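Side-chain contacts in fibronectin-binding protein (Streptococcus pyogenes, PDB 5A0L), which is a surface adhesin whose internal thioester mediates covalent binding to the host, and which probably binds fibronectin: residues A[127-132]-A[144-149]; A[156-159]-A[164-167]. All blocks are in the same frame, centred on the assembly; numbering follows the deposited sequence.

In the fold
Both contacts lie in the helical part of the thioester domain, with their centres about 10 Å apart. They follow one another in the chain, both segments of contact 1 preceding those of contact 2. Contact 1 runs from helix 120-135 to the turn leading into helix 148-152; contact 2 spans the start of the next helix, 158-172. Arg165 of contact 2 joins them, since its NH2 forms a salt bridge with Glu148 OE1 at 2.8 Å and its NE probably a hydrogen bond with Met146 O. Trp147 also packs on Met164. Segment 144-149, with its turn, is thereby fixed to helix 158-172 and meets helix 120-135 in a small contact at the protein surface.

Contact 1 of 2, residues A[127-132]-A[144-149]; sequences TQNAIW and NKMWER
Asn129, on helix 120-135, meets Met146 and Trp147 of a type II beta turn that runs from Lys145 to Glu148 and leads into helix 148-152. The backbones stay well apart, the nearest CA atoms being those of Asn129 and Met146 at 10.7 Å, so the gap is spanned mainly by the long side chains of Met146 and Trp147, and just 85 Å² is buried, both sides summed.

The van der Waals part is divided between the two ends of the Asn129 amide. OD1 touches the terminal methyl, Met146 CE, at 3.9 Å. Met146 stretches toward the helix and then bends at its last torsion (chi3 74°), which sets that methyl beside the amide. Asn129 ND2 lies at the edge of the Trp147 indole, near the ring plane and 4.0 Å from CZ2. Amide and ring planes are 86° apart, almost perpendicular. Within the turn, Met146 CB sits over one indole face, offset toward the rim, while helix 158-172 adds Met164 against Trp147 and Leu168 against Met146.

The polar part runs through water, as no direct hydrogen bond joins the two segments. Asn129 ND2 donates to Leu125 O one turn back in its own helix, which anchors the amide. Trp147 is the N-cap residue of helix 148-152, and Glu148 N closes the turn on Lys145 O at 3.2 Å. One water takes the amide's other donation and accepts from the indole as well, lying 2.9 Å from Asn129 ND2 and 3.2 Å from Trp147 NE1.

Contact 2 of 2, residues A[156-159]-A[164-167]; sequences ISES and MREA
The N-terminal end of helix 158-172 folds its lead-in residues back along its own second turn. Ser157 is the N-cap, and its OG accepts a hydrogen bond from the backbone N of Gln160. Ile156, just before the cap, turns its side chain toward Met164, and Ile156 CG2 comes to 4.3 Å from Met164 SD, a loose apolar contact. Asn122 of helix 120-135 touches both side chains, so this pair forms part of the seam between the two helices.

Charge and water make up the outer side. Glu158 OE1 lies 4.4 Å from Arg165 NH1; the oxygen stands off the plane of the guanidinium, where no N-H is directed, and attraction would act through charge alone. A water bridges them: it accepts from Arg165 NH1 at 2.9 Å, meeting the guanidinium at its edge and in plane, and lies 2.6 Å from Glu158 OE1, to which it probably donates. A nearly extended chain (chi3 177°) carries that group out toward Glu148, its salt-bridge partner, and toward Met146 O, the probable acceptor of its NE-H. The whole is an N-capped helix start, with Ser157 OG taking Gln160 N and Ile156 tucked against the second turn.

Contact 1 of 2, residues A[127-132]-A[144-149]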
loop_
_atom_site.group_PDB
_atom_site.type_symbol
_atom_site.label_atom_id
_atom_site.label_comp_id
_atom_site.label_asym_id
_atom_site.label_seq_id
_atom_site.Cartn_x
_atom_site.Cartn_y
_atom_site.Cartn_z
ATOM N N THR A 127 0.615 6.925 -1.107
ATOM C CA THR A 127 0.115 5.763 -1.818
ATOM C C THR A 127 -0.801 4.947 -0.917
ATOM O O THR A 127 -1.847 4.449 -1.351
ATOM C CB THR A 127 1.265 4.905 -2.351
ATOM O OG1 THR A 127 2.161 5.724 -3.138
ATOM C CG2 THR A 127 0.781 3.792 -3.216
ATOM N N GLN A 128 -0.410 4.822 0.344
ATOM C CA GLN A 128 -1.202 4.082 1.332
ATOM C C GLN A 128 -2.588 4.702 1.477
ATOM O O GLN A 128 -3.597 3.978 1.594
ATOM C CB GLN A 128 -0.460 4.104 2.672
ATOM C CG GLN A 128 -1.198 3.360 3.798
ATOM C CD GLN A 128 -1.303 1.894 3.528
ATOM O OE1 GLN A 128 -0.362 1.124 3.779
ATOM N NE2 GLN A 128 -2.446 1.474 2.958
ATOM N N ASN A 129 -2.667 6.021 1.498
ATOM C CA ASN A 129 -3.958 6.676 1.586
ATOM C C ASN A 129 -4.804 6.440 0.332
ATOM O O ASN A 129 -6.025 6.242 0.449
ATOM C CB ASN A 129 -3.797 8.169 1.861
ATOM C CG ASN A 129 -3.671 8.466 3.331
ATOM O OD1 ASN A 129 -4.678 8.600 4.015
ATOM N ND2 ASN A 129 -2.462 8.502 3.848
ATOM N N ALA A 130 -4.188 6.420 -0.853
ATOM C CA ALA A 130 -4.923 6.134 -2.062
ATOM C C ALA A 130 -5.439 4.710 -2.061
ATOM O O ALA A 130 -6.552 4.425 -2.562
ATOM C CB ALA A 130 -4.056 6.412 -3.283
ATOM N N ILE A 131 -4.666 3.779 -1.515
ATOM C CA ILE A 131 -5.143 2.392 -1.427
ATOM C C ILE A 131 -6.367 2.293 -0.503
ATOM O O ILE A 131 -7.358 1.641 -0.844
ATOM C CB ILE A 131 -4.006 1.418 -1.008
ATOM C CG1 ILE A 131 -3.004 1.279 -2.173
ATOM C CG2 ILE A 131 -4.551 0.056 -0.563
ATOM C CD1 ILE A 131 -3.587 0.727 -3.450
ATOM N N TRP A 132 -6.325 2.958 0.636
ATOM C CA TRP A 132 -7.442 2.928 1.575
ATOM C C TRP A 132 -8.692 3.582 1.003
ATOM O O TRP A 132 -9.815 3.192 1.380
ATOM C CB TRP A 132 -7.033 3.568 2.887
ATOM C CG TRP A 132 -6.114 2.750 3.742
ATOM C CD1 TRP A 132 -6.022 1.400 3.790
ATOM C CD2 TRP A 132 -5.210 3.248 4.726
ATOM N NE1 TRP A 132 -5.112 1.000 4.748
ATOM C CE2 TRP A 132 -4.593 2.125 5.326
ATOM C CE3 TRP A 132 -4.833 4.525 5.142
ATOM C CZ2 TRP A 132 -3.658 2.256 6.357
ATOM C CZ3 TRP A 132 -3.899 4.649 6.155
ATOM C CH2 TRP A 132 -3.321 3.519 6.737
ATOM N N ASN A 144 -6.880 19.119 0.519
ATOM C CA ASN A 144 -6.113 20.366 0.631
ATOM C C ASN A 144 -5.667 20.718 2.020
ATOM O O ASN A 144 -4.784 21.567 2.177
ATOM C CB ASN A 144 -6.899 21.551 0.089
ATOM C CG ASN A 144 -6.915 21.593 -1.401
ATOM O OD1 ASN A 144 -6.142 20.911 -2.066
ATOM N ND2 ASN A 144 -7.798 22.428 -1.944
ATOM N N LYS A 145 -6.292 20.111 3.032
ATOM C CA LYS A 145 -5.891 20.321 4.421
ATOM C C LYS A 145 -5.124 19.146 5.013
ATOM O O LYS A 145 -4.723 19.200 6.157
ATOM C CB LYS A 145 -7.121 20.637 5.288
ATOM C CG LYS A 145 -7.743 22.000 5.021
ATOM C CD LYS A 145 -9.063 22.174 5.729
ATOM C CE LYS A 145 -9.506 23.632 5.702
ATOM N NZ LYS A 145 -9.587 24.185 4.309
ATOM N N MET A 146 -4.906 18.085 4.249
ATOM C CA MET A 146 -4.229 16.916 4.817
ATOM C C MET A 146 -2.802 17.258 5.189
ATOM O O MET A 146 -2.098 17.957 4.453
ATOM C CB MET A 146 -4.295 15.725 3.873
ATOM C CG MET A 146 -5.686 15.113 3.843
ATOM S SD MET A 146 -5.815 13.745 2.676
ATOM C CE MET A 146 -4.944 12.485 3.545
ATOM N N TRP A 147 -2.398 16.731 6.342
ATOM C CA TRP A 147 -1.044 16.923 6.897
ATOM C C TRP A 147 -0.735 18.385 7.276
ATOM O O TRP A 147 0.430 18.740 7.515
ATOM C CB TRP A 147 0.035 16.337 5.956
ATOM C CG TRP A 147 -0.226 14.922 5.619
ATOM C CD1 TRP A 147 -0.196 13.870 6.469
ATOM C CD2 TRP A 147 -0.592 14.392 4.333
ATOM N NE1 TRP A 147 -0.529 12.716 5.794
ATOM C CE2 TRP A 147 -0.780 13.013 4.481
ATOM C CE3 TRP A 147 -0.780 14.964 3.079
ATOM C CZ2 TRP A 147 -1.104 12.190 3.412
ATOM C CZ3 TRP A 147 -1.117 14.146 2.017
ATOM C CH2 TRP A 147 -1.285 12.780 2.187
ATOM N N GLU A 148 -1.751 19.232 7.359
ATOM C CA GLU A 148 -1.520 20.595 7.786
ATOM C C GLU A 148 -0.962 20.645 9.221
ATOM O O GLU A 148 -0.195 21.548 9.561
ATOM C CB GLU A 148 -2.788 21.428 7.658
ATOM C CG GLU A 148 -2.576 22.922 7.856
ATOM C CD GLU A 148 -1.714 23.630 6.814
ATOM O OE1 GLU A 148 -1.382 23.069 5.764
ATOM O OE2 GLU A 148 -1.405 24.807 7.075
ATOM N N ARG A 149 -1.394 19.719 10.093
ATOM C CA ARG A 149 -0.849 19.698 11.442
ATOM C C ARG A 149 0.674 19.519 11.399
ATOM O O ARG A 149 1.430 20.236 12.087
ATOM C CB ARG A 149 -1.502 18.617 12.282
ATOM C CG ARG A 149 -1.070 18.659 13.741
ATOM C CD ARG A 149 -1.808 17.615 14.584
ATOM N NE ARG A 149 -3.230 17.935 14.738
ATOM C CZ ARG A 149 -4.116 17.144 15.341
ATOM N NH1 ARG A 149 -3.726 15.985 15.854
ATOM N NH2 ARG A 149 -5.390 17.499 15.415
HETATM O O HOH W 1 -2.061 10.011 6.338
#

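Contact 2 of 2, residues A[156-159]-A[164-167]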
loop_
_atom_site.group_PDB
_atom_site.type_symbol
_atom_site.label_atom_id
_atom_site.label_comp_id
_atom_site.label_asym_id
_atom_site.label_seq_id
_atom_site.Cartn_x
_atom_site.Cartn_y
_atom_site.Cartn_z
ATOM N N ILE A 156 6.764 18.243 8.473
ATOM C CA ILE A 156 6.875 18.073 7.045
ATOM C C ILE A 156 6.861 19.473 6.475
ATOM O O ILE A 156 6.070 20.320 6.911
ATOM C CB ILE A 156 5.729 17.231 6.422
ATOM C CG1 ILE A 156 5.562 15.891 7.143
ATOM C CG2 ILE A 156 6.033 16.980 4.955
ATOM C CD1 ILE A 156 4.364 15.073 6.719
ATOM N N SER A 157 7.754 19.718 5.525
ATOM C CA SER A 157 7.839 21.023 4.915
ATOM C C SER A 157 6.587 21.281 4.099
ATOM O O SER A 157 5.894 20.350 3.619
ATOM C CB SER A 157 9.086 21.141 4.047
ATOM O OG SER A 157 8.992 20.202 2.960
ATOM N N GLU A 158 6.296 22.572 4.002
ATOM C CA GLU A 158 5.245 23.039 3.141
ATOM C C GLU A 158 5.466 22.478 1.744
ATOM O O GLU A 158 4.519 22.005 1.128
ATOM C CB GLU A 158 5.212 24.567 3.115
ATOM C CG GLU A 158 3.995 25.175 2.428
ATOM C CD GLU A 158 2.727 25.062 3.259
ATOM O OE1 GLU A 158 2.194 23.946 3.341
ATOM O OE2 GLU A 158 2.253 26.085 3.818
ATOM N N SER A 159 6.708 22.499 1.258
ATOM C CA SER A 159 6.987 22.002 -0.082
ATOM C C SER A 159 6.652 20.520 -0.241
ATOM O O SER A 159 5.999 20.144 -1.243
ATOM C CB SER A 159 8.432 22.284 -0.519
ATOM O OG SER A 159 9.388 21.505 0.207
ATOM N N MET A 164 2.634 16.145 -1.886
ATOM C CA MET A 164 1.843 14.984 -1.426
ATOM C C MET A 164 0.352 15.132 -1.726
ATOM O O MET A 164 -0.289 14.184 -2.193
ATOM C CB MET A 164 2.044 14.812 0.081
ATOM C CG MET A 164 3.471 14.337 0.470
ATOM S SD MET A 164 3.818 14.557 2.243
ATOM C CE MET A 164 2.766 13.269 2.948
ATOM N N ARG A 165 -0.190 16.308 -1.449
ATOM C CA ARG A 165 -1.604 16.546 -1.697
ATOM C C ARG A 165 -1.923 16.444 -3.180
ATOM O O ARG A 165 -2.932 15.822 -3.549
ATOM C CB ARG A 165 -2.001 17.927 -1.191
ATOM C CG ARG A 165 -1.939 18.067 0.304
ATOM C CD ARG A 165 -2.042 19.529 0.738
ATOM N NE ARG A 165 -2.065 19.690 2.187
ATOM C CZ ARG A 165 -1.806 20.814 2.846
ATOM N NH1 ARG A 165 -1.516 21.921 2.195
ATOM N NH2 ARG A 165 -1.822 20.817 4.171
ATOM N N GLU A 166 -1.083 17.029 -4.035
ATOM C CA GLU A 166 -1.355 16.963 -5.453
ATOM C C GLU A 166 -1.264 15.547 -5.988
ATOM O O GLU A 166 -2.057 15.127 -6.848
ATOM C CB GLU A 166 -0.436 17.951 -6.216
ATOM C CG GLU A 166 -0.737 19.413 -5.890
ATOM C CD GLU A 166 -2.225 19.766 -6.043
ATOM O OE1 GLU A 166 -2.742 19.611 -7.169
ATOM O OE2 GLU A 166 -2.893 20.190 -5.037
ATOM N N ALA A 167 -0.292 14.784 -5.497
ATOM C CA ALA A 167 -0.139 13.397 -5.907
ATOM C C ALA A 167 -1.374 12.581 -5.511
ATOM O O ALA A 167 -1.868 11.770 -6.295
ATOM C CB ALA A 167 1.122 12.784 -5.345
HETATM O O HOH W 2 -0.407 24.156 3.643
#